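Local coordinates for putative membrane anchored protein (Corynebacterium diphtheriae, PDB 3LSO) that is of unknown function but is probably membrane-anchored, and is built as an elongated row of beta-rich domains, at residues V209-T214 with V227-N232. Residues are numbered along the deposited sequence; the frame is centred on the assembly and turned at random.
Sequences VQITAT and VQFFVN
F229 reaches across a two-sheet interior to lie against I211 and A213, and the trio is a worked example of two facing sheets joined by one large ring meeting aliphatic side chains of the opposite layer. The axes of the two short segments come no closer than 9.2 Å, at 133° between their directions, and no hydrogen bond joins them, so apolar side-chain contacts make most of the link. With CG anti to its own carbonyl carbon (chi1 -71°), F229 turns the CE2-CZ end of its ring toward both partners. I211 offers its CG2 methyl obliquely, 3.7 Å from CE2 of F229. The methyl CB of A213 sits 3.9 Å from CZ of F229, likewise obliquely, while the backbone N of A213 lies at the ring's edge, in its plane. V227, two residues earlier on the same strand as F229, places CG1 3.7 Å above one ring face, offset toward the rim; the same methyl reaches CB of A213 at 4.3 Å. Strand 208-214 belongs to a three-stranded sheet, between 196-198 and 247-253, whereas 226-231 runs between 258-267 and 234-241 in the other sheet; F229 also touches T250, and A213 meets A264, joining the two layers of this middle domain.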
ATOM      1  N   VAL B 209     -22.884   5.358  -2.482  1.00 35.40           N
ATOM      2  CA  VAL B 209     -21.591   4.755  -2.198  1.00 35.63           C
ATOM      3  C   VAL B 209     -20.685   5.788  -1.567  1.00 35.75           C
ATOM      4  O   VAL B 209     -20.299   6.765  -2.216  1.00 35.71           O
ATOM      5  CB  VAL B 209     -20.927   4.209  -3.473  1.00 35.70           C
ATOM      6  CG1 VAL B 209     -19.529   3.666  -3.165  1.00 35.35           C
ATOM      7  CG2 VAL B 209     -21.814   3.153  -4.117  1.00 35.69           C
ATOM      8  N   GLN B 210     -20.359   5.569  -0.298  1.00 36.04           N
ATOM      9  CA  GLN B 210     -19.507   6.491   0.439  1.00 36.08           C
ATOM     10  C   GLN B 210     -18.047   6.297   0.051  1.00 35.80           C
ATOM     11  O   GLN B 210     -17.557   5.178  -0.007  1.00 36.12           O
ATOM     12  CB  GLN B 210     -19.706   6.344   1.951  1.00 35.97           C
ATOM     13  CG  GLN B 210     -19.087   7.497   2.746  1.00 37.26           C
ATOM     14  CD  GLN B 210     -19.692   7.690   4.129  1.00 38.57           C
ATOM     15  OE1 GLN B 210     -20.897   7.508   4.333  1.00 40.64           O
ATOM     16  NE2 GLN B 210     -18.857   8.080   5.084  1.00 38.33           N
ATOM     17  N   ILE B 211     -17.368   7.396  -0.237  1.00 35.63           N
ATOM     18  CA  ILE B 211     -15.956   7.374  -0.571  1.00 35.61           C
ATOM     19  C   ILE B 211     -15.249   8.360   0.335  1.00 35.68           C
ATOM     20  O   ILE B 211     -15.715   9.486   0.509  1.00 36.01           O
ATOM     21  CB  ILE B 211     -15.707   7.808  -2.032  1.00 35.46           C
ATOM     22  CG1 ILE B 211     -16.407   6.891  -3.019  1.00 34.41           C
ATOM     23  CG2 ILE B 211     -14.230   7.796  -2.340  1.00 36.78           C
ATOM     24  CD1 ILE B 211     -16.066   5.466  -2.859  1.00 33.94           C
ATOM     25  N   THR B 212     -14.110   7.950   0.879  1.00 35.69           N
ATOM     26  CA  THR B 212     -13.383   8.754   1.858  1.00 35.77           C
ATOM     27  C   THR B 212     -11.876   8.805   1.576  1.00 36.10           C
ATOM     28  O   THR B 212     -11.224   7.766   1.424  1.00 36.73           O
ATOM     29  CB  THR B 212     -13.684   8.226   3.268  1.00 35.61           C
ATOM     30  OG1 THR B 212     -14.999   8.648   3.633  1.00 35.76           O
ATOM     31  CG2 THR B 212     -12.692   8.731   4.297  1.00 35.83           C
ATOM     32  N   ALA B 213     -11.334  10.016   1.482  1.00 36.15           N
ATOM     33  CA  ALA B 213      -9.891  10.216   1.311  1.00 36.37           C
ATOM     34  C   ALA B 213      -9.258  10.658   2.632  1.00 36.43           C
ATOM     35  O   ALA B 213      -9.645  11.691   3.177  1.00 36.91           O
ATOM     36  CB  ALA B 213      -9.630  11.258   0.225  1.00 36.02           C
ATOM     37  N   THR B 214      -8.316   9.879   3.161  1.00 36.26           N
ATOM     38  CA  THR B 214      -7.577  10.314   4.342  1.00 36.49           C
ATOM     39  C   THR B 214      -6.383  11.155   3.897  1.00 36.71           C
ATOM     40  O   THR B 214      -5.630  10.751   3.001  1.00 37.01           O
ATOM     41  CB  THR B 214      -7.135   9.120   5.209  1.00 36.20           C
ATOM     42  N   VAL B 227     -10.366  18.350  -1.299  1.00 35.48           N
ATOM     43  CA  VAL B 227     -10.085  17.184  -2.153  1.00 34.92           C
ATOM     44  C   VAL B 227     -11.027  17.089  -3.352  1.00 34.61           C
ATOM     45  O   VAL B 227     -12.235  17.233  -3.205  1.00 34.33           O
ATOM     46  CB  VAL B 227     -10.139  15.856  -1.359  1.00 34.95           C
ATOM     47  CG1 VAL B 227     -10.205  14.654  -2.291  1.00 33.94           C
ATOM     48  CG2 VAL B 227      -8.935  15.748  -0.440  1.00 34.91           C
ATOM     49  N   GLN B 228     -10.456  16.861  -4.533  1.00 34.30           N
ATOM     50  CA  GLN B 228     -11.234  16.616  -5.729  1.00 34.17           C
ATOM     51  C   GLN B 228     -11.259  15.133  -6.031  1.00 34.37           C
ATOM     52  O   GLN B 228     -10.209  14.504  -6.191  1.00 35.10           O
ATOM     53  CB  GLN B 228     -10.661  17.345  -6.930  1.00 34.07           C
ATOM     54  CG  GLN B 228     -11.481  17.107  -8.189  1.00 34.73           C
ATOM     55  CD  GLN B 228     -12.899  17.661  -8.074  1.00 35.68           C
ATOM     56  OE1 GLN B 228     -13.856  16.923  -7.812  1.00 35.48           O
ATOM     57  NE2 GLN B 228     -13.034  18.977  -8.244  1.00 35.88           N
ATOM     58  N   PHE B 229     -12.457  14.566  -6.099  1.00 34.04           N
ATOM     59  CA  PHE B 229     -12.592  13.162  -6.438  1.00 33.51           C
ATOM     60  C   PHE B 229     -12.788  13.013  -7.930  1.00 33.58           C
ATOM     61  O   PHE B 229     -13.226  13.952  -8.606  1.00 33.75           O
ATOM     62  CB  PHE B 229     -13.756  12.532  -5.679  1.00 33.02           C
ATOM     63  CG  PHE B 229     -13.490  12.368  -4.213  1.00 31.65           C
ATOM     64  CD1 PHE B 229     -13.892  13.326  -3.314  1.00 29.72           C
ATOM     65  CD2 PHE B 229     -12.816  11.258  -3.740  1.00 29.72           C
ATOM     66  CE1 PHE B 229     -13.645  13.168  -1.970  1.00 28.49           C
ATOM     67  CE2 PHE B 229     -12.576  11.100  -2.412  1.00 27.94           C
ATOM     68  CZ  PHE B 229     -12.990  12.061  -1.521  1.00 28.44           C
ATOM     69  N   PHE B 230     -12.439  11.844  -8.443  1.00 33.05           N
ATOM     70  CA  PHE B 230     -12.663  11.542  -9.836  1.00 32.57           C
ATOM     71  C   PHE B 230     -13.211  10.142  -9.948  1.00 32.40           C
ATOM     72  O   PHE B 230     -12.808   9.236  -9.205  1.00 32.63           O
ATOM     73  CB  PHE B 230     -11.364  11.599 -10.613  1.00 32.66           C
ATOM     74  CG  PHE B 230     -10.762  12.956 -10.704  1.00 32.25           C
ATOM     75  CD1 PHE B 230     -10.912  13.714 -11.852  1.00 31.35           C
ATOM     76  CD2 PHE B 230      -9.992  13.460  -9.668  1.00 32.87           C
ATOM     77  CE1 PHE B 230     -10.321  14.971 -11.962  1.00 30.84           C
ATOM     78  CE2 PHE B 230      -9.404  14.732  -9.766  1.00 32.58           C
ATOM     79  CZ  PHE B 230      -9.576  15.483 -10.918  1.00 30.57           C
ATOM     80  N   VAL B 231     -14.129   9.966 -10.884  1.00 31.77           N
ATOM     81  CA  VAL B 231     -14.613   8.651 -11.233  1.00 31.24           C
ATOM     82  C   VAL B 231     -14.195   8.485 -12.674  1.00 31.11           C
ATOM     83  O   VAL B 231     -14.412   9.386 -13.490  1.00 31.22           O
ATOM     84  CB  VAL B 231     -16.143   8.523 -11.088  1.00 30.84           C
ATOM     85  CG1 VAL B 231     -16.585   7.171 -11.554  1.00 31.50           C
ATOM     86  CG2 VAL B 231     -16.559   8.698  -9.654  1.00 30.21           C
ATOM     87  N   ASN B 232     -13.562   7.359 -12.971  1.00 30.43           N
ATOM     88  CA  ASN B 232     -13.048   7.105 -14.298  1.00 30.42           C
ATOM     89  C   ASN B 232     -12.426   8.327 -14.942  1.00 30.68           C
ATOM     90  O   ASN B 232     -12.731   8.686 -16.085  1.00 31.22           O
ATOM     91  CB  ASN B 232     -14.118   6.460 -15.172  1.00 30.15           C
ATOM     92  CG  ASN B 232     -14.230   4.946 -14.943  1.00 29.90           C
ATOM     93  OD1 ASN B 232     -13.662   4.377 -13.999  1.00 29.45           O
ATOM     94  ND2 ASN B 232     -14.955   4.291 -15.816  1.00 30.38           N
TER